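PDB 3FLK: tartrate dehydrogenase/decarboxylase from Pseudomonas putida, which oxidises (+)-tartrate to oxaloglycolate with NAD(+), converts meso-tartrate to D-glycerate and oxidatively decarboxylates D-malate to pyruvate. Local coordinates for residues 327-332 and 354-359. The protein carries 1 engineered substitution. Sequence-based numbering, arbitrary orientation.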
ATOM      1  N   LEU A 327      27.376  10.618  -1.734  1.00 21.35           N
ATOM      2  CA  LEU A 327      26.865   9.301  -2.109  1.00 20.68           C
ATOM      3  C   LEU A 327      27.965   8.242  -2.072  1.00 20.31           C
ATOM      4  O   LEU A 327      27.734   7.125  -1.621  1.00 20.13           O
ATOM      5  CB  LEU A 327      26.196   9.341  -3.488  1.00 20.65           C
ATOM      6  CG  LEU A 327      24.679   9.572  -3.560  1.00 20.60           C
ATOM      7  CD1 LEU A 327      23.899   8.356  -3.042  1.00 20.35           C
ATOM      8  CD2 LEU A 327      24.244  10.846  -2.838  1.00 19.78           C
ATOM      9  N   ASN A 328      29.153   8.611  -2.546  1.00 20.02           N
ATOM     10  CA  ASN A 328      30.338   7.758  -2.478  1.00 19.81           C
ATOM     11  C   ASN A 328      30.651   7.375  -1.030  1.00 19.33           C
ATOM     12  O   ASN A 328      30.869   6.202  -0.730  1.00 19.21           O
ATOM     13  CB  ASN A 328      31.538   8.469  -3.126  1.00 20.09           C
ATOM     14  CG  ASN A 328      32.698   7.525  -3.442  1.00 20.86           C
ATOM     15  OD1 ASN A 328      32.753   6.391  -2.971  1.00 22.50           O
ATOM     16  ND2 ASN A 328      33.639   8.007  -4.246  1.00 22.44           N
ATOM     17  N   ALA A 329      30.646   8.369  -0.144  1.00 19.00           N
ATOM     18  CA  ALA A 329      30.912   8.159   1.281  1.00 18.85           C
ATOM     19  C   ALA A 329      29.859   7.258   1.936  1.00 18.68           C
ATOM     20  O   ALA A 329      30.197   6.378   2.726  1.00 18.60           O
ATOM     21  CB  ALA A 329      31.007   9.498   2.007  1.00 18.79           C
ATOM     22  N   ILE A 330      28.590   7.488   1.599  1.00 18.47           N
ATOM     23  CA  ILE A 330      27.484   6.655   2.078  1.00 18.41           C
ATOM     24  C   ILE A 330      27.663   5.196   1.637  1.00 18.40           C
ATOM     25  O   ILE A 330      27.568   4.285   2.461  1.00 18.26           O
ATOM     26  CB  ILE A 330      26.099   7.218   1.630  1.00 18.34           C
ATOM     27  CG1 ILE A 330      25.752   8.477   2.432  1.00 18.24           C
ATOM     28  CG2 ILE A 330      24.998   6.169   1.803  1.00 18.48           C
ATOM     29  CD1 ILE A 330      24.688   9.366   1.794  1.00 18.40           C
ATOM     30  N   GLU A 331      27.939   4.993   0.347  1.00 18.49           N
ATOM     31  CA  GLU A 331      28.175   3.659  -0.223  1.00 18.94           C
ATOM     32  C   GLU A 331      29.295   2.906   0.496  1.00 18.60           C
ATOM     33  O   GLU A 331      29.143   1.730   0.829  1.00 18.36           O
ATOM     34  CB  GLU A 331      28.516   3.757  -1.716  1.00 18.86           C
ATOM     35  CG  GLU A 331      27.344   4.089  -2.632  1.00 19.88           C
ATOM     36  CD  GLU A 331      27.783   4.617  -3.997  1.00 20.49           C
ATOM     37  OE1 GLU A 331      28.938   4.361  -4.412  1.00 22.74           O
ATOM     38  OE2 GLU A 331      26.969   5.299  -4.658  1.00 22.57           O
ATOM     39  N   ARG A 332      30.411   3.593   0.728  1.00 18.61           N
ATOM     40  CA  ARG A 332      31.593   2.988   1.355  1.00 18.76           C
ATOM     41  C   ARG A 332      31.334   2.548   2.795  1.00 18.49           C
ATOM     42  O   ARG A 332      31.717   1.449   3.197  1.00 18.41           O
ATOM     43  CB  ARG A 332      32.787   3.947   1.290  1.00 18.92           C
ATOM     44  CG  ARG A 332      33.391   4.078  -0.103  1.00 20.02           C
ATOM     45  CD  ARG A 332      34.399   5.210  -0.170  1.00 22.39           C
ATOM     46  NE  ARG A 332      35.067   5.269  -1.470  1.00 24.53           N
ATOM     47  CZ  ARG A 332      36.301   4.830  -1.705  1.00 25.48           C
ATOM     48  NH1 ARG A 332      37.026   4.296  -0.728  1.00 26.05           N
ATOM     49  NH2 ARG A 332      36.815   4.929  -2.923  1.00 26.14           N
ATOM     50  N   ALA A 354      29.884  10.419  11.926  1.00 14.93           N
ATOM     51  CA  ALA A 354      31.337  10.601  11.969  1.00 15.39           C
ATOM     52  C   ALA A 354      32.070   9.779  10.908  1.00 15.80           C
ATOM     53  O   ALA A 354      33.011  10.270  10.282  1.00 15.97           O
ATOM     54  CB  ALA A 354      31.870  10.268  13.361  1.00 15.29           C
ATOM     55  N   ALA A 355      31.637   8.534  10.715  1.00 16.24           N
ATOM     56  CA  ALA A 355      32.242   7.634   9.730  1.00 16.78           C
ATOM     57  C   ALA A 355      32.056   8.120   8.288  1.00 17.15           C
ATOM     58  O   ALA A 355      32.978   8.030   7.476  1.00 17.02           O
ATOM     59  CB  ALA A 355      31.694   6.219   9.894  1.00 16.70           C
ATOM     60  N   ILE A 356      30.869   8.634   7.977  1.00 17.61           N
ATOM     61  CA  ILE A 356      30.584   9.169   6.642  1.00 18.06           C
ATOM     62  C   ILE A 356      31.368  10.462   6.408  1.00 18.62           C
ATOM     63  O   ILE A 356      31.965  10.649   5.346  1.00 18.59           O
ATOM     64  CB  ILE A 356      29.061   9.378   6.411  1.00 18.12           C
ATOM     65  CG1 ILE A 356      28.333   8.028   6.446  1.00 17.96           C
ATOM     66  CG2 ILE A 356      28.803  10.085   5.074  1.00 17.98           C
ATOM     67  CD1 ILE A 356      26.819   8.119   6.592  1.00 17.90           C
ATOM     68  N   SER A 357      31.375  11.335   7.413  1.00 19.31           N
ATOM     69  CA  SER A 357      32.117  12.592   7.364  1.00 20.32           C
ATOM     70  C   SER A 357      33.620  12.361   7.154  1.00 20.85           C
ATOM     71  O   SER A 357      34.243  13.023   6.316  1.00 20.74           O
ATOM     72  CB  SER A 357      31.867  13.403   8.639  1.00 20.26           C
ATOM     73  OG  SER A 357      32.347  14.728   8.500  1.00 21.71           O
ATOM     74  N   ASP A 358      34.189  11.416   7.904  1.00 21.47           N
ATOM     75  CA  ASP A 358      35.609  11.080   7.781  1.00 22.21           C
ATOM     76  C   ASP A 358      35.952  10.454   6.431  1.00 22.29           C
ATOM     77  O   ASP A 358      36.966  10.802   5.822  1.00 22.22           O
ATOM     78  CB  ASP A 358      36.057  10.144   8.906  1.00 22.54           C
ATOM     79  CG  ASP A 358      37.542   9.824   8.842  1.00 24.00           C
ATOM     80  OD1 ASP A 358      38.353  10.769   8.713  1.00 25.93           O
ATOM     81  OD2 ASP A 358      37.898   8.627   8.912  1.00 25.94           O
ATOM     82  N   THR A 359      35.113   9.524   5.980  1.00 22.46           N
ATOM     83  CA  THR A 359      35.282   8.876   4.678  1.00 22.69           C
ATOM     84  C   THR A 359      35.261   9.915   3.553  1.00 23.01           C
ATOM     85  O   THR A 359      36.084   9.860   2.636  1.00 22.99           O
ATOM     86  CB  THR A 359      34.198   7.797   4.445  1.00 22.56           C
ATOM     87  OG1 THR A 359      34.278   6.812   5.482  1.00 22.64           O
ATOM     88  CG2 THR A 359      34.373   7.111   3.098  1.00 22.54           C
TER
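Ala329, Ile330 and Arg332 meet Ile356 and Thr359 in a helix-helix contact made of apolar surfaces, joining helix 317-336 to helix 349-361 of the isocitrate/isopropylmalate dehydrogenase fold, away from the nucleotide and oxalate sites. The axes of the two short segments approach to 8.6 Å, and their N-to-C directions make 125°, nearer to perpendicular than to antiparallel. The small Ala329 marks the point of nearest backbones, its CA lying 5.5 Å from CA of Ile356. There Ala329 CB rests against Ile356 CG2 at 3.8 Å and about as near the carbonyl O of the same residue. With CG1 of Ile356 beside the backbone N (chi1 -64°), CG2 is anti to that N and meets Ala329 CB. Ile356 CD1 comes within 4.3 Å of Ile330 CG1, a looser approach. Ile302 of helix 299-313 and Val27 of helix 17-35 also touch Ile356, which thus packs against three helices.

At the more exposed end, Thr359 splits its two branches. Its OG1 donates to Ala355 O at 2.7 Å, on the face of that carbonyl opposite the one reached by the backbone N of Thr359. With the hydroxyl turned back onto its own helix, the methyl CG2 is left against the aliphatic part of Arg332, 3.8 Å from CD. Arg332 NE in turn donates to Asn328 OD1, which lies 3° out of the guanidinium plane, one helical turn back. An alanine in place of Thr359 would probably leave Arg332 CD without its methyl neighbour and Ala355 O with one donor fewer. The hydroxyl of Thr359 and NE of Arg332 thus both bond within their own helix, and the join between these segments rests on van der Waals contact, mostly of methyl and methylene groups.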